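Local atomic coordinates of protein SMG-7 (Caenorhabditis elegans, PDB entry 3ZHE), a protein that pairs with SMG-5 through 14-3-3-like domains in a heterodimer needed for efficient nonsense-mediated mRNA decay. Residues W288-Y302 with L315-L329. Sequence-based numbering, arbitrary orientation.
Sequences WCTAYRSLLKTLDDY and LLHILALLLCAPKLL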
loop_
_atom_site.group_PDB
_atom_site.type_symbol
_atom_site.label_atom_id
_atom_site.label_comp_id
_atom_site.label_asym_id
_atom_site.label_seq_id
_atom_site.Cartn_x
_atom_site.Cartn_y
_atom_site.Cartn_z
ATOM N N TRP B 288 15.821 37.743 15.331
ATOM C CA TRP B 288 15.410 37.784 13.932
ATOM C C TRP B 288 16.457 38.447 13.044
ATOM O O TRP B 288 16.860 37.887 12.026
ATOM C CB TRP B 288 14.090 38.543 13.817
ATOM C CG TRP B 288 13.324 38.269 12.573
ATOM C CD1 TRP B 288 13.420 38.935 11.388
ATOM C CD2 TRP B 288 12.325 37.261 12.389
ATOM N NE1 TRP B 288 12.546 38.399 10.474
ATOM C CE2 TRP B 288 11.862 37.370 11.065
ATOM C CE3 TRP B 288 11.780 36.274 13.217
ATOM C CZ2 TRP B 288 10.879 36.531 10.548
ATOM C CZ3 TRP B 288 10.805 35.441 12.700
ATOM C CH2 TRP B 288 10.366 35.575 11.378
ATOM N N CYS B 289 16.893 39.640 13.436
ATOM C CA CYS B 289 17.878 40.385 12.656
ATOM C C CYS B 289 19.228 39.677 12.591
ATOM O O CYS B 289 19.865 39.648 11.532
ATOM C CB CYS B 289 18.044 41.808 13.197
ATOM S SG CYS B 289 16.703 42.930 12.742
ATOM N N THR B 290 19.664 39.111 13.715
ATOM C CA THR B 290 20.908 38.342 13.726
ATOM C C THR B 290 20.842 37.201 12.707
ATOM O O THR B 290 21.752 37.024 11.878
ATOM C CB THR B 290 21.212 37.769 15.123
ATOM O OG1 THR B 290 21.481 38.843 16.034
ATOM C CG2 THR B 290 22.417 36.843 15.072
ATOM N N ALA B 291 19.746 36.448 12.766
ATOM C CA ALA B 291 19.506 35.357 11.827
ATOM C C ALA B 291 19.519 35.845 10.378
ATOM O O ALA B 291 20.109 35.206 9.504
ATOM C CB ALA B 291 18.190 34.667 12.145
ATOM N N TYR B 292 18.869 36.980 10.137
ATOM C CA TYR B 292 18.801 37.576 8.804
ATOM C C TYR B 292 20.201 37.871 8.271
ATOM O O TYR B 292 20.533 37.517 7.137
ATOM C CB TYR B 292 17.956 38.855 8.842
ATOM C CG TYR B 292 17.683 39.480 7.490
ATOM C CD1 TYR B 292 17.050 38.761 6.483
ATOM C CD2 TYR B 292 18.036 40.798 7.229
ATOM C CE1 TYR B 292 16.792 39.335 5.248
ATOM C CE2 TYR B 292 17.780 41.379 6.000
ATOM C CZ TYR B 292 17.158 40.644 5.013
ATOM O OH TYR B 292 16.904 41.219 3.789
ATOM N N ARG B 293 21.019 38.507 9.105
ATOM C CA ARG B 293 22.406 38.805 8.759
ATOM C C ARG B 293 23.190 37.547 8.397
ATOM O O ARG B 293 23.742 37.439 7.293
ATOM C CB ARG B 293 23.099 39.513 9.923
ATOM C CG ARG B 293 22.697 40.963 10.116
ATOM C CD ARG B 293 23.069 41.440 11.510
ATOM N NE ARG B 293 23.353 42.871 11.548
ATOM C CZ ARG B 293 23.582 43.554 12.664
ATOM N NH1 ARG B 293 23.549 42.940 13.838
ATOM N NH2 ARG B 293 23.836 44.854 12.606
ATOM N N SER B 294 23.232 36.600 9.333
ATOM C CA SER B 294 23.994 35.366 9.138
ATOM C C SER B 294 23.572 34.616 7.872
ATOM O O SER B 294 24.417 34.193 7.074
ATOM C CB SER B 294 23.863 34.458 10.365
ATOM O OG SER B 294 24.558 33.237 10.181
ATOM N N LEU B 295 22.263 34.465 7.691
ATOM C CA LEU B 295 21.724 33.769 6.527
ATOM C C LEU B 295 22.090 34.484 5.229
ATOM O O LEU B 295 22.479 33.847 4.248
ATOM C CB LEU B 295 20.204 33.629 6.639
ATOM C CG LEU B 295 19.520 32.831 5.530
ATOM C CD1 LEU B 295 20.046 31.409 5.506
ATOM C CD2 LEU B 295 18.014 32.840 5.716
ATOM N N LEU B 296 21.960 35.809 5.234
ATOM C CA LEU B 296 22.354 36.618 4.085
ATOM C C LEU B 296 23.806 36.346 3.710
ATOM O O LEU B 296 24.117 36.095 2.544
ATOM C CB LEU B 296 22.156 38.104 4.387
ATOM C CG LEU B 296 21.179 38.872 3.495
ATOM C CD1 LEU B 296 19.973 38.016 3.133
ATOM C CD2 LEU B 296 20.736 40.145 4.195
ATOM N N LYS B 297 24.688 36.383 4.707
ATOM C CA LYS B 297 26.107 36.125 4.474
ATOM C C LYS B 297 26.346 34.736 3.885
ATOM O O LYS B 297 27.101 34.585 2.923
ATOM C CB LYS B 297 26.906 36.289 5.770
ATOM N N THR B 298 25.696 33.730 4.465
ATOM C CA THR B 298 25.863 32.354 4.007
ATOM C C THR B 298 25.417 32.173 2.555
ATOM O O THR B 298 26.156 31.620 1.735
ATOM C CB THR B 298 25.102 31.368 4.911
ATOM O OG1 THR B 298 25.628 31.442 6.241
ATOM C CG2 THR B 298 25.245 29.946 4.394
ATOM N N LEU B 299 24.214 32.647 2.244
ATOM C CA LEU B 299 23.699 32.603 0.877
ATOM C C LEU B 299 24.628 33.337 -0.092
ATOM O O LEU B 299 24.878 32.868 -1.206
ATOM C CB LEU B 299 22.291 33.201 0.819
ATOM C CG LEU B 299 21.188 32.436 1.556
ATOM C CD1 LEU B 299 19.936 33.291 1.686
ATOM C CD2 LEU B 299 20.875 31.129 0.843
ATOM N N ASP B 300 25.141 34.486 0.341
ATOM C CA ASP B 300 26.060 35.265 -0.484
ATOM C C ASP B 300 27.323 34.462 -0.792
ATOM O O ASP B 300 27.789 34.430 -1.935
ATOM C CB ASP B 300 26.417 36.590 0.198
ATOM C CG ASP B 300 27.018 37.602 -0.767
ATOM O OD1 ASP B 300 26.786 37.470 -1.986
ATOM O OD2 ASP B 300 27.714 38.534 -0.310
ATOM N N ASP B 301 27.866 33.806 0.230
ATOM C CA ASP B 301 29.038 32.954 0.053
ATOM C C ASP B 301 28.743 31.753 -0.842
ATOM O O ASP B 301 29.636 31.238 -1.514
ATOM C CB ASP B 301 29.577 32.476 1.405
ATOM C CG ASP B 301 30.257 33.581 2.189
ATOM O OD1 ASP B 301 30.766 34.534 1.561
ATOM O OD2 ASP B 301 30.287 33.495 3.434
ATOM N N TYR B 302 27.492 31.302 -0.843
ATOM C CA TYR B 302 27.089 30.216 -1.731
ATOM C C TYR B 302 26.985 30.711 -3.167
ATOM O O TYR B 302 27.159 29.943 -4.115
ATOM C CB TYR B 302 25.772 29.594 -1.271
ATOM C CG TYR B 302 25.955 28.579 -0.170
ATOM C CD1 TYR B 302 27.159 27.904 -0.019
ATOM C CD2 TYR B 302 24.929 28.295 0.722
ATOM C CE1 TYR B 302 27.338 26.973 0.984
ATOM C CE2 TYR B 302 25.098 27.364 1.731
ATOM C CZ TYR B 302 26.304 26.707 1.857
ATOM O OH TYR B 302 26.479 25.781 2.859
ATOM N N LEU B 315 17.156 26.682 2.384
ATOM C CA LEU B 315 17.828 27.883 2.861
ATOM C C LEU B 315 17.187 29.136 2.271
ATOM O O LEU B 315 17.169 30.192 2.904
ATOM C CB LEU B 315 19.320 27.829 2.527
ATOM C CG LEU B 315 20.255 28.317 3.633
ATOM C CD1 LEU B 315 19.980 27.573 4.933
ATOM C CD2 LEU B 315 21.711 28.161 3.220
ATOM N N LEU B 316 16.654 29.012 1.059
ATOM C CA LEU B 316 15.924 30.108 0.438
ATOM C C LEU B 316 14.553 30.277 1.083
ATOM O O LEU B 316 14.018 31.383 1.141
ATOM C CB LEU B 316 15.773 29.891 -1.071
ATOM C CG LEU B 316 17.031 30.029 -1.933
ATOM C CD1 LEU B 316 16.665 30.064 -3.409
ATOM C CD2 LEU B 316 17.845 31.257 -1.542
ATOM N N HIS B 317 13.989 29.175 1.568
ATOM C CA HIS B 317 12.676 29.213 2.204
ATOM C C HIS B 317 12.717 29.830 3.598
ATOM O O HIS B 317 11.767 30.492 4.016
ATOM C CB HIS B 317 12.048 27.820 2.248
ATOM C CG HIS B 317 11.151 27.532 1.085
ATOM N ND1 HIS B 317 9.923 28.138 0.929
ATOM C CD2 HIS B 317 11.303 26.710 0.021
ATOM C CE1 HIS B 317 9.356 27.699 -0.180
ATOM N NE2 HIS B 317 10.173 26.833 -0.752
ATOM N N ILE B 318 13.813 29.611 4.315
ATOM C CA ILE B 318 14.001 30.243 5.616
ATOM C C ILE B 318 14.112 31.754 5.434
ATOM O O ILE B 318 13.601 32.535 6.240
ATOM C CB ILE B 318 15.246 29.693 6.346
ATOM C CG1 ILE B 318 15.049 28.214 6.685
ATOM C CG2 ILE B 318 15.525 30.489 7.612
ATOM C CD1 ILE B 318 16.138 27.633 7.557
ATOM N N LEU B 319 14.768 32.155 4.349
ATOM C CA LEU B 319 14.906 33.563 3.999
ATOM C C LEU B 319 13.550 34.206 3.734
ATOM O O LEU B 319 13.266 35.299 4.225
ATOM C CB LEU B 319 15.798 33.717 2.768
ATOM C CG LEU B 319 15.977 35.146 2.251
ATOM C CD1 LEU B 319 16.823 35.962 3.216
ATOM C CD2 LEU B 319 16.586 35.145 0.857
ATOM N N ALA B 320 12.721 33.525 2.948
ATOM C CA ALA B 320 11.389 34.021 2.625
ATOM C C ALA B 320 10.521 34.100 3.876
ATOM O O ALA B 320 9.650 34.962 3.984
ATOM C CB ALA B 320 10.735 33.139 1.572
ATOM N N LEU B 321 10.768 33.196 4.820
ATOM C CA LEU B 321 10.079 33.222 6.104
ATOM C C LEU B 321 10.518 34.437 6.912
ATOM O O LEU B 321 9.705 35.085 7.571
ATOM C CB LEU B 321 10.353 31.942 6.896
ATOM C CG LEU B 321 9.578 30.692 6.478
ATOM C CD1 LEU B 321 9.876 29.537 7.423
ATOM C CD2 LEU B 321 8.083 30.977 6.425
ATOM N N LEU B 322 11.812 34.739 6.855
ATOM C CA LEU B 322 12.355 35.910 7.531
ATOM C C LEU B 322 11.777 37.196 6.950
ATOM O O LEU B 322 11.636 38.200 7.650
ATOM C CB LEU B 322 13.883 35.923 7.447
ATOM C CG LEU B 322 14.611 34.876 8.291
ATOM C CD1 LEU B 322 16.115 34.974 8.091
ATOM C CD2 LEU B 322 14.252 35.043 9.757
ATOM N N LEU B 323 11.429 37.153 5.668
ATOM C CA LEU B 323 10.871 38.314 4.982
ATOM C C LEU B 323 9.396 38.536 5.308
ATOM O O LEU B 323 8.806 39.532 4.891
ATOM C CB LEU B 323 11.064 38.184 3.469
ATOM C CG LEU B 323 12.183 39.022 2.847
ATOM C CD1 LEU B 323 13.480 38.878 3.628
ATOM C CD2 LEU B 323 12.388 38.631 1.394
ATOM N N CYS B 324 8.806 37.609 6.057
ATOM C CA CYS B 324 7.399 37.714 6.433
ATOM C C CYS B 324 7.182 38.739 7.541
ATOM O O CYS B 324 6.045 39.070 7.875
ATOM C CB CYS B 324 6.848 36.354 6.867
ATOM S SG CYS B 324 6.636 35.168 5.523
ATOM N N ALA B 325 8.278 39.234 8.107
ATOM C CA ALA B 325 8.210 40.250 9.152
ATOM C C ALA B 325 9.080 41.457 8.802
ATOM O O ALA B 325 10.153 41.636 9.378
ATOM C CB ALA B 325 8.630 39.660 10.484
ATOM N N PRO B 326 8.614 42.288 7.854
ATOM C CA PRO B 326 9.355 43.465 7.387
ATOM C C PRO B 326 9.612 44.476 8.501
ATOM O O PRO B 326 10.687 45.074 8.555
ATOM C CB PRO B 326 8.413 44.078 6.344
ATOM C CG PRO B 326 7.548 42.950 5.901
ATOM C CD PRO B 326 7.343 42.121 7.127
ATOM N N LYS B 327 8.626 44.658 9.374
ATOM C CA LYS B 327 8.721 45.622 10.466
ATOM C C LYS B 327 9.850 45.280 11.434
ATOM O O LYS B 327 10.368 46.154 12.130
ATOM C CB LYS B 327 7.392 45.708 11.219
ATOM N N LEU B 328 10.227 44.007 11.475
ATOM C CA LEU B 328 11.319 43.561 12.331
ATOM C C LEU B 328 12.678 43.829 11.693
ATOM O O LEU B 328 13.693 43.901 12.385
ATOM C CB LEU B 328 11.180 42.070 12.652
ATOM C CG LEU B 328 10.167 41.670 13.725
ATOM C CD1 LEU B 328 10.127 40.158 13.886
ATOM C CD2 LEU B 328 10.510 42.338 15.044
ATOM N N LEU B 329 12.690 43.983 10.372
ATOM C CA LEU B 329 13.937 44.149 9.630
ATOM C C LEU B 329 14.309 45.610 9.386
ATOM O O LEU B 329 15.324 45.900 8.751
ATOM C CB LEU B 329 13.879 43.387 8.304
ATOM C CG LEU B 329 13.901 41.862 8.415
ATOM C CD1 LEU B 329 13.951 41.222 7.037
ATOM C CD2 LEU B 329 15.080 41.409 9.264
#
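Leu295, Leu315, Leu319 and Leu322 interlock as knobs into holes where segments 288-302 and 315-322 of two successive helices run roughly antiparallel, their axes 145° apart, in the alpha-helical region of SMG-7. Leucine suits these positions because its two methyls can reach different neighbours: with CG trans to the backbone N (chi1 -176°), Leu295 lowers CD2 among Leu319, Ile318 and Leu322, while its CD1 lies 3.6 Å from CG of Leu315. Leu315 in turn fills a pocket formed by Leu295, Thr298, Leu299 and Tyr302, its CD2 meeting the edge of the Tyr302 ring.

The type I turn from Leu322 to Ala325 and the residues that follow it pack round the Trp288 indole and against one face of Tyr292. The flat indole suits its place by giving two faces to methyls and an in-plane N-H to a carbonyl. CD2 of Leu322 lies over one face, 3.8 Å from the centroid of the five-membered ring, and CD1 of Leu328 over the opposite face, with Leu263 and Met264 of helix 257-270 also touching the side chain.

Polar bonding across this largely apolar interface comes from the same indole. Its NE1 donates to O of Leu322 over 3.0 Å; the bond is bent (144° at the hydrogen), but the oxygen lies near the ring plane and receives it on a lone pair. A leucine in place of Trp288 would probably leave the Leu322 carbonyl without this donor and open a gap between Leu322 and Leu328.

Tyr292 supplies a flat face for a methyl: CD1 of Leu329 sits over the centre of its ring, 3.7 Å from the centroid, a CH-pi contact, while CD2 of Leu329 reaches the rim of Trp288 at CD1.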